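Local coordinates for putative pachytene checkpoint protein 2 (Caenorhabditis elegans, PDB 4XGU) that hydrolyses ATP as a AAA+ protein remodeler and probably plays a key role in chromosome recombination during meiosis, at residues Ser134-Leu139 with Asn144-Val149; Met150-Ala155 with Ala313-Asn318; His12-Ile17 with Ala193-Ile198; Ser323-Tyr328 with Asp357-Lys362. All blocks are in the same frame, centred on the assembly; numbering follows the deposited sequence.

Contact 1 of 4, residues Ser134-Leu139 with Asn144-Val149. With ADP (adenosine-5'-diphosphate), chain H.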
loop_
_atom_site.group_PDB
_atom_site.type_symbol
_atom_site.label_atom_id
_atom_site.label_comp_id
_atom_site.label_asym_id
_atom_site.label_seq_id
_atom_site.Cartn_x
_atom_site.Cartn_y
_atom_site.Cartn_z
ATOM N N SER B 134 46.568 7.038 -13.375
ATOM C CA SER B 134 46.833 8.386 -12.879
ATOM C C SER B 134 45.778 8.872 -11.885
ATOM O O SER B 134 45.822 10.015 -11.429
ATOM C CB SER B 134 46.930 9.366 -14.049
ATOM O OG SER B 134 47.250 10.670 -13.592
ATOM N N ILE B 135 44.840 7.998 -11.540
ATOM C CA ILE B 135 43.723 8.385 -10.690
ATOM C C ILE B 135 44.156 8.767 -9.278
ATOM O O ILE B 135 43.874 9.872 -8.814
ATOM C CB ILE B 135 42.682 7.257 -10.601
ATOM C CG1 ILE B 135 42.068 7.003 -11.978
ATOM C CG2 ILE B 135 41.596 7.607 -9.597
ATOM C CD1 ILE B 135 40.913 6.027 -11.963
ATOM N N TRP B 136 44.852 7.851 -8.610
ATOM C CA TRP B 136 45.137 7.971 -7.181
ATOM C C TRP B 136 45.875 9.253 -6.805
ATOM O O TRP B 136 45.471 9.955 -5.878
ATOM C CB TRP B 136 45.942 6.763 -6.707
ATOM C CG TRP B 136 45.987 6.616 -5.217
ATOM C CD1 TRP B 136 47.048 6.874 -4.398
ATOM C CD2 TRP B 136 44.921 6.176 -4.367
ATOM N NE1 TRP B 136 46.708 6.621 -3.091
ATOM C CE2 TRP B 136 45.408 6.191 -3.046
ATOM C CE3 TRP B 136 43.602 5.771 -4.596
ATOM C CZ2 TRP B 136 44.624 5.816 -1.957
ATOM C CZ3 TRP B 136 42.825 5.399 -3.516
ATOM C CH2 TRP B 136 43.339 5.423 -2.212
ATOM N N GLU B 137 46.953 9.555 -7.524
ATOM C CA GLU B 137 47.785 10.709 -7.198
ATOM C C GLU B 137 47.028 12.019 -7.365
ATOM O O GLU B 137 47.335 13.009 -6.704
ATOM C CB GLU B 137 49.037 10.730 -8.068
ATOM C CG GLU B 137 49.648 9.367 -8.277
ATOM C CD GLU B 137 49.453 8.866 -9.689
ATOM O OE1 GLU B 137 49.700 9.647 -10.633
ATOM O OE2 GLU B 137 49.049 7.694 -9.851
ATOM N N ASN B 138 46.036 12.014 -8.247
ATOM C CA ASN B 138 45.299 13.227 -8.569
ATOM C C ASN B 138 44.045 13.396 -7.722
ATOM O O ASN B 138 43.371 14.420 -7.799
ATOM C CB ASN B 138 44.940 13.233 -10.051
ATOM C CG ASN B 138 46.160 13.127 -10.931
ATOM O OD1 ASN B 138 47.126 13.866 -10.754
ATOM N ND2 ASN B 138 46.134 12.191 -11.874
ATOM N N LEU B 139 43.737 12.386 -6.915
ATOM C CA LEU B 139 42.639 12.491 -5.965
ATOM C C LEU B 139 43.084 13.321 -4.766
ATOM O O LEU B 139 44.096 13.015 -4.130
ATOM C CB LEU B 139 42.165 11.104 -5.525
ATOM C CG LEU B 139 41.371 10.328 -6.578
ATOM C CD1 LEU B 139 41.043 8.927 -6.097
ATOM C CD2 LEU B 139 40.105 11.076 -6.933
ATOM N N ASN B 144 42.930 12.972 5.233
ATOM C CA ASN B 144 43.736 11.751 5.247
ATOM C C ASN B 144 42.884 10.522 4.924
ATOM O O ASN B 144 43.209 9.401 5.314
ATOM C CB ASN B 144 44.437 11.580 6.600
ATOM C CG ASN B 144 45.735 10.800 6.490
ATOM O OD1 ASN B 144 45.906 9.763 7.131
ATOM N ND2 ASN B 144 46.654 11.294 5.667
ATOM N N LEU B 145 41.797 10.758 4.196
ATOM C CA LEU B 145 40.843 9.725 3.805
ATOM C C LEU B 145 41.475 8.635 2.950
ATOM O O LEU B 145 41.174 7.454 3.119
ATOM C CB LEU B 145 39.677 10.363 3.044
ATOM C CG LEU B 145 38.837 9.464 2.132
ATOM C CD1 LEU B 145 37.978 8.510 2.944
ATOM C CD2 LEU B 145 37.978 10.297 1.190
ATOM N N LYS B 146 42.340 9.041 2.027
ATOM C CA LYS B 146 42.987 8.107 1.112
ATOM C C LYS B 146 43.815 7.089 1.880
ATOM O O LYS B 146 43.763 5.894 1.591
ATOM C CB LYS B 146 43.861 8.855 0.102
ATOM C CG LYS B 146 43.076 9.751 -0.849
ATOM C CD LYS B 146 43.989 10.681 -1.641
ATOM C CE LYS B 146 44.960 9.903 -2.512
ATOM N NZ LYS B 146 45.921 10.807 -3.215
ATOM N N ASN B 147 44.568 7.561 2.867
ATOM C CA ASN B 147 45.384 6.669 3.679
ATOM C C ASN B 147 44.539 5.689 4.480
ATOM O O ASN B 147 44.896 4.517 4.603
ATOM C CB ASN B 147 46.281 7.470 4.625
ATOM C CG ASN B 147 47.587 7.881 3.978
ATOM O OD1 ASN B 147 48.084 7.211 3.070
ATOM N ND2 ASN B 147 48.157 8.987 4.446
ATOM N N GLU B 148 43.420 6.168 5.016
ATOM C CA GLU B 148 42.576 5.340 5.874
ATOM C C GLU B 148 41.952 4.186 5.099
ATOM O O GLU B 148 41.981 3.040 5.546
ATOM C CB GLU B 148 41.481 6.186 6.527
ATOM C CG GLU B 148 42.008 7.295 7.423
ATOM C CD GLU B 148 40.899 8.133 8.031
ATOM O OE1 GLU B 148 41.198 9.227 8.554
ATOM O OE2 GLU B 148 39.729 7.699 7.986
ATOM N N VAL B 149 41.389 4.497 3.936
ATOM C CA VAL B 149 40.772 3.487 3.084
ATOM C C VAL B 149 41.809 2.498 2.558
ATOM O O VAL B 149 41.606 1.283 2.611
ATOM C CB VAL B 149 40.040 4.133 1.896
ATOM C CG1 VAL B 149 39.581 3.071 0.911
ATOM C CG2 VAL B 149 38.861 4.958 2.388
HETATM P PB ADP H . 31.322 10.012 -7.809
HETATM O O1B ADP H . 31.279 10.816 -6.534
HETATM O O2B ADP H . 31.836 8.606 -7.625
HETATM O O3B ADP H . 30.066 10.106 -8.648
HETATM P PA ADP H . 33.413 9.955 -9.709
HETATM O O1A ADP H . 34.359 9.099 -8.903
HETATM O O2A ADP H . 32.541 9.328 -10.773
HETATM O O3A ADP H . 32.459 10.757 -8.682
HETATM O "O5'" ADP H . 34.300 11.095 -10.417
HETATM C "C5'" ADP H . 34.043 12.482 -10.216
HETATM C "C4'" ADP H . 35.032 13.286 -11.049
HETATM O "O4'" ADP H . 35.296 14.534 -10.403
HETATM C "C3'" ADP H . 36.358 12.559 -11.196
HETATM O "O3'" ADP H . 36.532 12.115 -12.544
HETATM C "C2'" ADP H . 37.427 13.568 -10.829
HETATM O "O2'" ADP H . 38.101 14.010 -12.011
HETATM C "C1'" ADP H . 36.694 14.736 -10.188
HETATM N N9 ADP H . 36.932 14.706 -8.723
HETATM C C8 ADP H . 35.988 14.467 -7.792
HETATM N N7 ADP H . 36.505 14.503 -6.537
HETATM C C5 ADP H . 37.816 14.771 -6.655
HETATM C C6 ADP H . 38.949 14.947 -5.721
HETATM N N6 ADP H . 38.765 14.839 -4.384
HETATM N N1 ADP H . 40.162 15.218 -6.247
HETATM C C2 ADP H . 40.348 15.326 -7.577
HETATM N N3 ADP H . 39.366 15.179 -8.486
HETATM C C4 ADP H . 38.096 14.907 -8.096
#

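Contact 2 of 4, residues Met150-Ala155 with Ala313-Asn318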
loop_
_atom_site.group_PDB
_atom_site.type_symbol
_atom_site.label_atom_id
_atom_site.label_comp_id
_atom_site.label_asym_id
_atom_site.label_seq_id
_atom_site.Cartn_x
_atom_site.Cartn_y
_atom_site.Cartn_z
ATOM N N MET B 150 42.919 3.033 2.059
ATOM C CA MET B 150 44.012 2.228 1.522
ATOM C C MET B 150 44.511 1.176 2.514
ATOM O O MET B 150 44.559 -0.014 2.196
ATOM C CB MET B 150 45.171 3.140 1.105
ATOM C CG MET B 150 46.388 2.417 0.554
ATOM S SD MET B 150 46.058 1.589 -1.013
ATOM C CE MET B 150 47.726 1.166 -1.513
ATOM N N SER B 151 44.873 1.612 3.718
ATOM C CA SER B 151 45.453 0.708 4.705
ATOM C C SER B 151 44.445 -0.322 5.206
ATOM O O SER B 151 44.794 -1.484 5.416
ATOM C CB SER B 151 46.021 1.497 5.888
ATOM O OG SER B 151 44.990 2.130 6.620
ATOM N N TYR B 152 43.198 0.105 5.391
ATOM C CA TYR B 152 42.159 -0.777 5.912
ATOM C C TYR B 152 41.807 -1.876 4.920
ATOM O O TYR B 152 41.731 -3.049 5.283
ATOM C CB TYR B 152 40.902 0.021 6.267
ATOM C CG TYR B 152 39.884 -0.747 7.081
ATOM C CD1 TYR B 152 38.885 -1.489 6.462
ATOM C CD2 TYR B 152 39.915 -0.722 8.469
ATOM C CE1 TYR B 152 37.949 -2.187 7.203
ATOM C CE2 TYR B 152 38.984 -1.415 9.218
ATOM C CZ TYR B 152 38.003 -2.145 8.580
ATOM O OH TYR B 152 37.073 -2.839 9.322
ATOM N N VAL B 153 41.589 -1.492 3.668
ATOM C CA VAL B 153 41.181 -2.449 2.647
ATOM C C VAL B 153 42.323 -3.412 2.340
ATOM O O VAL B 153 42.096 -4.591 2.059
ATOM C CB VAL B 153 40.719 -1.733 1.366
ATOM C CG1 VAL B 153 40.409 -2.733 0.282
ATOM C CG2 VAL B 153 39.488 -0.891 1.659
ATOM N N ALA B 154 43.553 -2.909 2.421
ATOM C CA ALA B 154 44.738 -3.749 2.276
ATOM C C ALA B 154 44.755 -4.835 3.343
ATOM O O ALA B 154 45.148 -5.973 3.083
ATOM C CB ALA B 154 46.004 -2.909 2.358
ATOM N N ALA B 155 44.327 -4.475 4.546
ATOM C CA ALA B 155 44.268 -5.422 5.649
ATOM C C ALA B 155 43.224 -6.497 5.369
ATOM O O ALA B 155 43.461 -7.679 5.617
ATOM C CB ALA B 155 43.958 -4.702 6.950
ATOM N N ALA B 313 28.584 -4.302 5.334
ATOM C CA ALA B 313 29.843 -3.635 5.043
ATOM C C ALA B 313 30.880 -3.852 6.140
ATOM O O ALA B 313 30.555 -3.836 7.327
ATOM C CB ALA B 313 29.611 -2.144 4.829
ATOM N N ASP B 314 32.128 -4.065 5.731
ATOM C CA ASP B 314 33.254 -4.077 6.659
ATOM C C ASP B 314 33.473 -2.679 7.209
ATOM O O ASP B 314 33.658 -2.488 8.411
ATOM C CB ASP B 314 34.530 -4.566 5.973
ATOM C CG ASP B 314 34.625 -6.074 5.916
ATOM O OD1 ASP B 314 34.369 -6.730 6.949
ATOM O OD2 ASP B 314 34.956 -6.604 4.835
ATOM N N ILE B 315 33.455 -1.704 6.306
ATOM C CA ILE B 315 33.669 -0.314 6.669
ATOM C C ILE B 315 32.827 0.610 5.792
ATOM O O ILE B 315 32.712 0.404 4.583
ATOM C CB ILE B 315 35.159 0.066 6.553
ATOM C CG1 ILE B 315 35.371 1.542 6.888
ATOM C CG2 ILE B 315 35.694 -0.255 5.160
ATOM C CD1 ILE B 315 36.812 1.986 6.795
ATOM N N VAL B 316 32.220 1.614 6.416
ATOM C CA VAL B 316 31.455 2.618 5.689
ATOM C C VAL B 316 32.126 3.976 5.828
ATOM O O VAL B 316 32.220 4.519 6.929
ATOM C CB VAL B 316 30.010 2.710 6.197
ATOM C CG1 VAL B 316 29.263 3.808 5.460
ATOM C CG2 VAL B 316 29.302 1.374 6.031
ATOM N N LYS B 317 32.599 4.517 4.709
ATOM C CA LYS B 317 33.280 5.805 4.709
ATOM C C LYS B 317 32.456 6.889 4.027
ATOM O O LYS B 317 31.992 6.714 2.899
ATOM C CB LYS B 317 34.643 5.690 4.026
ATOM C CG LYS B 317 35.788 5.414 4.978
ATOM C CD LYS B 317 35.972 6.567 5.952
ATOM C CE LYS B 317 37.083 6.278 6.946
ATOM N NZ LYS B 317 37.297 7.414 7.886
ATOM N N ASN B 318 32.283 8.009 4.720
ATOM C CA ASN B 318 31.590 9.160 4.158
ATOM C C ASN B 318 32.565 10.130 3.509
ATOM O O ASN B 318 33.489 10.620 4.154
ATOM C CB ASN B 318 30.775 9.881 5.234
ATOM C CG ASN B 318 29.382 9.300 5.394
ATOM O OD1 ASN B 318 28.962 8.947 6.498
ATOM N ND2 ASN B 318 28.657 9.199 4.286
#

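Contact 3 of 4, residues His12-Ile17 with Ala193-Ile198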
loop_
_atom_site.group_PDB
_atom_site.type_symbol
_atom_site.label_atom_id
_atom_site.label_comp_id
_atom_site.label_asym_id
_atom_site.label_seq_id
_atom_site.Cartn_x
_atom_site.Cartn_y
_atom_site.Cartn_z
ATOM N N HIS B 12 56.094 0.985 0.767
ATOM C CA HIS B 12 56.044 0.212 -0.464
ATOM C C HIS B 12 56.536 1.018 -1.659
ATOM O O HIS B 12 56.581 2.249 -1.622
ATOM C CB HIS B 12 54.620 -0.285 -0.718
ATOM C CG HIS B 12 54.103 -1.203 0.344
ATOM N ND1 HIS B 12 54.079 -2.576 0.194
ATOM C CD2 HIS B 12 53.592 -0.951 1.571
ATOM C CE1 HIS B 12 53.574 -3.125 1.283
ATOM N NE2 HIS B 12 53.272 -2.162 2.135
ATOM N N ALA B 13 56.907 0.313 -2.720
ATOM C CA ALA B 13 57.291 0.969 -3.956
ATOM C C ALA B 13 56.728 0.222 -5.161
ATOM O O ALA B 13 56.922 -0.986 -5.306
ATOM C CB ALA B 13 58.802 1.083 -4.054
ATOM N N GLU B 14 56.020 0.952 -6.015
ATOM C CA GLU B 14 55.465 0.392 -7.236
ATOM C C GLU B 14 56.250 0.930 -8.419
ATOM O O GLU B 14 56.429 2.137 -8.549
ATOM C CB GLU B 14 53.982 0.739 -7.372
ATOM C CG GLU B 14 53.153 0.389 -6.145
ATOM C CD GLU B 14 51.766 1.008 -6.174
ATOM O OE1 GLU B 14 51.379 1.551 -7.231
ATOM O OE2 GLU B 14 51.065 0.952 -5.138
ATOM N N ILE B 15 56.730 0.033 -9.272
ATOM C CA ILE B 15 57.537 0.435 -10.414
ATOM C C ILE B 15 56.973 -0.123 -11.713
ATOM O O ILE B 15 56.862 -1.336 -11.880
ATOM C CB ILE B 15 58.994 -0.031 -10.257
ATOM C CG1 ILE B 15 59.613 0.567 -8.992
ATOM C CG2 ILE B 15 59.812 0.345 -11.482
ATOM C CD1 ILE B 15 61.026 0.088 -8.722
ATOM N N ARG B 16 56.614 0.768 -12.631
ATOM C CA ARG B 16 56.113 0.354 -13.935
ATOM C C ARG B 16 57.251 0.214 -14.940
ATOM O O ARG B 16 57.918 1.195 -15.273
ATOM C CB ARG B 16 55.079 1.353 -14.460
ATOM C CG ARG B 16 54.390 0.905 -15.739
ATOM C CD ARG B 16 54.039 2.082 -16.629
ATOM N NE ARG B 16 53.301 3.118 -15.916
ATOM C CZ ARG B 16 52.979 4.293 -16.445
ATOM N NH1 ARG B 16 53.329 4.576 -17.692
ATOM N NH2 ARG B 16 52.308 5.186 -15.731
ATOM N N ILE B 17 57.470 -1.005 -15.424
ATOM C CA ILE B 17 58.467 -1.244 -16.464
ATOM C C ILE B 17 57.849 -1.213 -17.857
ATOM O O ILE B 17 56.627 -1.163 -18.006
ATOM C CB ILE B 17 59.175 -2.596 -16.280
ATOM C CG1 ILE B 17 58.152 -3.690 -15.975
ATOM C CG2 ILE B 17 60.218 -2.508 -15.181
ATOM C CD1 ILE B 17 58.769 -5.043 -15.720
ATOM N N ALA B 193 41.690 -0.293 -6.203
ATOM C CA ALA B 193 41.867 -1.590 -6.838
ATOM C C ALA B 193 43.132 -1.617 -7.696
ATOM O O ALA B 193 43.777 -2.658 -7.827
ATOM C CB ALA B 193 40.649 -1.937 -7.678
ATOM N N GLN B 194 43.483 -0.474 -8.281
ATOM C CA GLN B 194 44.689 -0.375 -9.098
ATOM C C GLN B 194 45.926 -0.657 -8.256
ATOM O O GLN B 194 46.808 -1.414 -8.661
ATOM C CB GLN B 194 44.796 1.009 -9.742
ATOM C CG GLN B 194 45.993 1.189 -10.674
ATOM C CD GLN B 194 45.725 0.692 -12.086
ATOM O OE1 GLN B 194 44.734 0.009 -12.343
ATOM N NE2 GLN B 194 46.613 1.038 -13.010
ATOM N N HIS B 195 45.980 -0.047 -7.077
ATOM C CA HIS B 195 47.124 -0.218 -6.192
ATOM C C HIS B 195 47.163 -1.625 -5.609
ATOM O O HIS B 195 48.215 -2.266 -5.588
ATOM C CB HIS B 195 47.099 0.824 -5.068
ATOM C CG HIS B 195 47.667 2.154 -5.464
ATOM N ND1 HIS B 195 49.011 2.349 -5.697
ATOM C CD2 HIS B 195 47.073 3.355 -5.660
ATOM C CE1 HIS B 195 49.221 3.612 -6.026
ATOM N NE2 HIS B 195 48.062 4.243 -6.011
ATOM N N LEU B 196 46.019 -2.103 -5.139
ATOM C CA LEU B 196 45.945 -3.420 -4.517
ATOM C C LEU B 196 46.384 -4.526 -5.468
ATOM O O LEU B 196 47.058 -5.466 -5.057
ATOM C CB LEU B 196 44.529 -3.693 -4.021
ATOM C CG LEU B 196 44.123 -2.926 -2.762
ATOM C CD1 LEU B 196 42.668 -3.189 -2.442
ATOM C CD2 LEU B 196 45.010 -3.316 -1.588
ATOM N N SER B 197 46.008 -4.407 -6.737
ATOM C CA SER B 197 46.398 -5.389 -7.745
ATOM C C SER B 197 47.918 -5.462 -7.895
ATOM O O SER B 197 48.475 -6.530 -8.149
ATOM C CB SER B 197 45.758 -5.053 -9.090
ATOM O OG SER B 197 46.245 -3.817 -9.582
ATOM N N ILE B 198 48.584 -4.324 -7.737
ATOM C CA ILE B 198 50.041 -4.274 -7.803
ATOM C C ILE B 198 50.662 -4.717 -6.478
ATOM O O ILE B 198 51.626 -5.481 -6.461
ATOM C CB ILE B 198 50.539 -2.860 -8.159
ATOM C CG1 ILE B 198 50.042 -2.456 -9.548
ATOM C CG2 ILE B 198 52.056 -2.796 -8.106
ATOM C CD1 ILE B 198 50.282 -1.002 -9.875
#

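Contact 4 of 4, residues Ser323-Tyr328 with Asp357-Lys362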
loop_
_atom_site.group_PDB
_atom_site.type_symbol
_atom_site.label_atom_id
_atom_site.label_comp_id
_atom_site.label_asym_id
_atom_site.label_seq_id
_atom_site.Cartn_x
_atom_site.Cartn_y
_atom_site.Cartn_z
ATOM N N SER B 323 36.718 20.710 1.231
ATOM C CA SER B 323 36.774 21.901 2.072
ATOM C C SER B 323 37.528 23.028 1.372
ATOM O O SER B 323 37.988 22.864 0.242
ATOM C CB SER B 323 37.436 21.579 3.413
ATOM O OG SER B 323 38.717 21.001 3.222
ATOM N N ASP B 324 37.656 24.167 2.049
ATOM C CA ASP B 324 38.313 25.337 1.470
ATOM C C ASP B 324 39.767 25.061 1.091
ATOM O O ASP B 324 40.243 25.524 0.055
ATOM C CB ASP B 324 38.243 26.521 2.438
ATOM C CG ASP B 324 36.828 27.016 2.650
ATOM O OD1 ASP B 324 35.904 26.176 2.687
ATOM O OD2 ASP B 324 36.638 28.245 2.776
ATOM N N PHE B 325 40.466 24.306 1.932
ATOM C CA PHE B 325 41.846 23.928 1.648
ATOM C C PHE B 325 41.922 22.976 0.459
ATOM O O PHE B 325 42.826 23.077 -0.370
ATOM C CB PHE B 325 42.493 23.283 2.875
ATOM C CG PHE B 325 43.792 22.581 2.579
ATOM C CD1 PHE B 325 44.985 23.275 2.580
ATOM C CD2 PHE B 325 43.816 21.220 2.304
ATOM C CE1 PHE B 325 46.176 22.631 2.309
ATOM C CE2 PHE B 325 45.005 20.571 2.032
ATOM C CZ PHE B 325 46.186 21.277 2.035
ATOM N N ALA B 326 40.980 22.043 0.391
ATOM C CA ALA B 326 40.958 21.063 -0.686
ATOM C C ALA B 326 40.594 21.722 -2.013
ATOM O O ALA B 326 41.145 21.373 -3.059
ATOM C CB ALA B 326 39.987 19.942 -0.365
ATOM N N ARG B 327 39.667 22.675 -1.963
ATOM C CA ARG B 327 39.262 23.408 -3.159
ATOM C C ARG B 327 40.450 24.127 -3.783
ATOM O O ARG B 327 40.640 24.084 -4.998
ATOM C CB ARG B 327 38.155 24.411 -2.836
ATOM C CG ARG B 327 36.756 23.821 -2.813
ATOM C CD ARG B 327 35.739 24.854 -2.350
ATOM N NE ARG B 327 35.715 25.001 -0.896
ATOM C CZ ARG B 327 34.734 24.554 -0.119
ATOM N NH1 ARG B 327 33.687 23.943 -0.659
ATOM N NH2 ARG B 327 34.792 24.724 1.196
ATOM N N TYR B 328 41.249 24.781 -2.944
ATOM C CA TYR B 328 42.450 25.469 -3.407
ATOM C C TYR B 328 43.391 24.492 -4.103
ATOM O O TYR B 328 43.939 24.789 -5.164
ATOM C CB TYR B 328 43.172 26.156 -2.240
ATOM C CG TYR B 328 44.550 26.678 -2.592
ATOM C CD1 TYR B 328 45.669 25.857 -2.505
ATOM C CD2 TYR B 328 44.733 27.992 -3.007
ATOM C CE1 TYR B 328 46.924 26.323 -2.836
ATOM C CE2 TYR B 328 45.990 28.469 -3.332
ATOM C CZ TYR B 328 47.080 27.629 -3.246
ATOM O OH TYR B 328 48.332 28.097 -3.571
ATOM N N ASP B 357 51.971 25.117 -2.661
ATOM C CA ASP B 357 51.164 24.304 -1.758
ATOM C C ASP B 357 50.930 25.055 -0.452
ATOM O O ASP B 357 51.865 25.575 0.155
ATOM C CB ASP B 357 51.832 22.956 -1.492
ATOM C CG ASP B 357 51.923 22.097 -2.739
ATOM O OD1 ASP B 357 51.153 22.346 -3.692
ATOM O OD2 ASP B 357 52.761 21.171 -2.764
ATOM N N ILE B 358 49.672 25.102 -0.030
ATOM C CA ILE B 358 49.258 25.929 1.095
ATOM C C ILE B 358 49.113 25.100 2.377
ATOM O O ILE B 358 48.543 25.556 3.369
ATOM C CB ILE B 358 47.925 26.655 0.763
ATOM C CG1 ILE B 358 47.738 27.913 1.619
ATOM C CG2 ILE B 358 46.736 25.701 0.857
ATOM C CD1 ILE B 358 46.454 28.639 1.322
ATOM N N CYS B 359 49.659 23.887 2.358
ATOM C CA CYS B 359 49.452 22.939 3.451
ATOM C C CYS B 359 49.950 23.456 4.801
ATOM O O CYS B 359 51.064 23.972 4.913
ATOM C CB CYS B 359 50.128 21.600 3.131
ATOM S SG CYS B 359 49.363 20.164 3.930
ATOM N N ASP B 360 49.085 23.325 5.806
ATOM C CA ASP B 360 49.403 23.573 7.214
ATOM C C ASP B 360 49.675 25.037 7.570
ATOM O O ASP B 360 50.051 25.333 8.705
ATOM C CB ASP B 360 50.604 22.723 7.641
ATOM C CG ASP B 360 50.560 21.320 7.065
ATOM O OD1 ASP B 360 49.704 20.521 7.502
ATOM O OD2 ASP B 360 51.388 21.020 6.177
ATOM N N THR B 361 49.477 25.942 6.613
ATOM C CA THR B 361 49.746 27.369 6.808
ATOM C C THR B 361 51.147 27.612 7.371
ATOM O O THR B 361 51.355 28.526 8.172
ATOM C CB THR B 361 48.714 28.023 7.755
ATOM O OG1 THR B 361 48.970 27.617 9.106
ATOM C CG2 THR B 361 47.298 27.627 7.366
ATOM N N LYS B 362 52.102 26.789 6.947
ATOM C CA LYS B 362 53.455 26.822 7.500
ATOM C C LYS B 362 54.384 27.745 6.715
ATOM O O LYS B 362 55.506 28.019 7.140
ATOM C CB LYS B 362 54.042 25.409 7.546
#

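Contact 1 of 4, residues Ser134-Leu139 with Asn144-Val149
The indole of Trp136 carries the end of Lys146 over one face: CE of the lysine lies 3.9 Å from the centroid of the five-membered ring, a CH-pi contact set only 17° off the ring normal. Lys146 NZ follows at 4.4 Å from the same centroid, adding a cation-pi interaction. At the six-membered end of the indole, Trp136 CZ2 touches Lys146 CB at 3.7 Å, and the ring also meets His195 edge-to-face. Lysine suits this buried position because its long aliphatic chain lies against the indole while its charge ties down the backbone. The 134-139 segment forms part of the ADP pocket of this AAA+ ATPase, and the start of helix 145-161 packs against it: Asn138 O comes to 3.2 Å from ADP C2, and Leu139 CA to 3.7 Å from ADP N1. A bend at chi3 (62°) brings the ammonium group back under the indole toward the carbonyls of the turn. There Lys146 NZ donates to Trp136 O at 2.8 Å and to Leu139 O at 3.0 Å, and it also forms a salt bridge with Asp78. Trp136 O accepts a second bond from Leu139 N, the two donors arriving from opposite faces of the carbonyl plane.

Contact 2 of 4, residues Met150-Ala155 with Ala313-Asn318
Ile315 meets Tyr152 chiefly through apolar and CH-pi contacts. In the CH-pi contact, Ile315 CD1 sits over one face of the phenol, 4.2 Å from the ring centroid and 15° off its normal. CG2 and CB of Ile315 both lie 3.6 Å from Tyr152 CE1. An isoleucine is well suited to this place, since its two branches cover different parts of the ring: with CG1 anti to the backbone N (chi1 178°), the extended arm ends over the face, toward the CG-CD1 side, while CG2 lies by CE1.

Asp314 contributes at the ring edge, where its CB lies near the plane, 4.3 Å from Tyr152 CE1. Polar atoms play little part between the segments, for Tyr152 OH is 3.6 Å from Asp314 O and no hydrogen bond joins the two segments. OD1 of Asp314 instead accepts a hydrogen bond from Asn172 N.

The contact seats helix 145-161 against strand 315-318, an outermost strand of the AAA+ core sheet that runs parallel to strand 174-178; Val153 packs on Ile175 and Leu196, and Thr392 of a neighbouring subunit packs on Tyr152.

Contact 3 of 4, residues His12-Ile17 with Ala193-Ile198
Strand 12-16 approaches the helical segment 193-198 most closely at Glu14 and Ile198, whose CA atoms are 7.2 Å apart, and no backbone atoms bond across the gap. The link is made instead by one acidic side chain that reaches from the strand to the helix. Glu14 points toward the helix and its chain runs extended beyond CG (chi2 167°), which carries the carboxylate as far as the imidazole of His195. There His195 ND1 donates to Glu14 OE2 at 2.5 Å, with an N-H...acceptor angle of 158°. The oxygen uses its syn lone pair and lies close to the imidazole plane, at the edge of the ring, although the carboxylate and ring planes are turned 57° apart. A buried carboxylate against the imidazole would tend to stabilise a protonated histidine.

The rest of the glutamate is used for packing. Its CG touches Ile198 CG2 at 3.9 Å, and OE1 stands 3.8 Å from Ile198 CD1, so that the isoleucine shields the aliphatic part and flanks the carboxylate. A glutamate fits here because it combines sufficient length with an apolar stem, while histidine offers a flat donor that can also stack edge-to-face with Trp136.

Strand 12-16 is the middle strand of the three-stranded sheet of the Pch2 N-terminal domain, between 68-72 and 95-98, with helix 30-41 packed on it. Helix 185-199 belongs to the AAA ATPase region, where helix 145-161 packs alongside: Met150 touches His195, and Val153 touches Leu196.

Contact 4 of 4, residues Ser323-Tyr328 with Asp357-Lys362
Phe325, in the first turn of helix 324-340, meets both Ile358 and Cys359. Its CG is anti to the backbone N (chi1 167°), which swings the ring out to the loop 357-362. Phe325 CE1 lies 3.4 Å from Ile358 CG2 and 3.5 Å from Cys359 CA, while the backbone linking these two loop residues lies at the ring edge. Cys359 SG completes the set, 3.9 Å from Phe325 CZ and 5.0 Å from the ring centroid, an oblique sulfur-aromatic contact. One turn further along the helix, Tyr328 points toward the loop and takes up the same methyl from another side: its CD1 is 3.5 Å from Ile358 CG2. Ile358 CB also touches this second ring, 3.8 Å from Tyr328 CE1.

Both segments belong to the AAA+ lid, where Leu372 and Phe373 of helix 367-378 pack on Tyr328 and Ile358 respectively. No hydrogen bond crosses between 323-328 and 357-362; Tyr328 OH bonds to Gln356 O just before the second, anchoring the ring's far end. The contact is mainly van der Waals, its apolar burial partial at Phe325 and Cys359: the CG2 methyl branch of a beta-branched isoleucine can touch both aromatic rings at once, and a thiol is apolar enough to extend that apolar patch.

Contacts 1 and 2 follow one another along helix 145-161, their centres 13 Å apart, and a salt bridge ties them: Glu148 OE2 to Lys317 NZ, 2.5 Å. Contact 3 reaches the same core through helix 185-199, for Trp136 CD1 of contact 1 is 3.2 Å from His195 NE2, and Met150 CE of contact 2 is 3.6 Å from His195 CB. Through its bond to Glu14, His195 also ties this cluster to the N-terminal domain. Contact 1 alone holds residues of the ADP pocket; the side chain of His195 is about 14 Å from the nucleotide. Contact 4 lies apart in the lid, about 8 Å from contact 1 at the nearest atoms, with the side chain of Phe325 about 11 Å from the bound ADP.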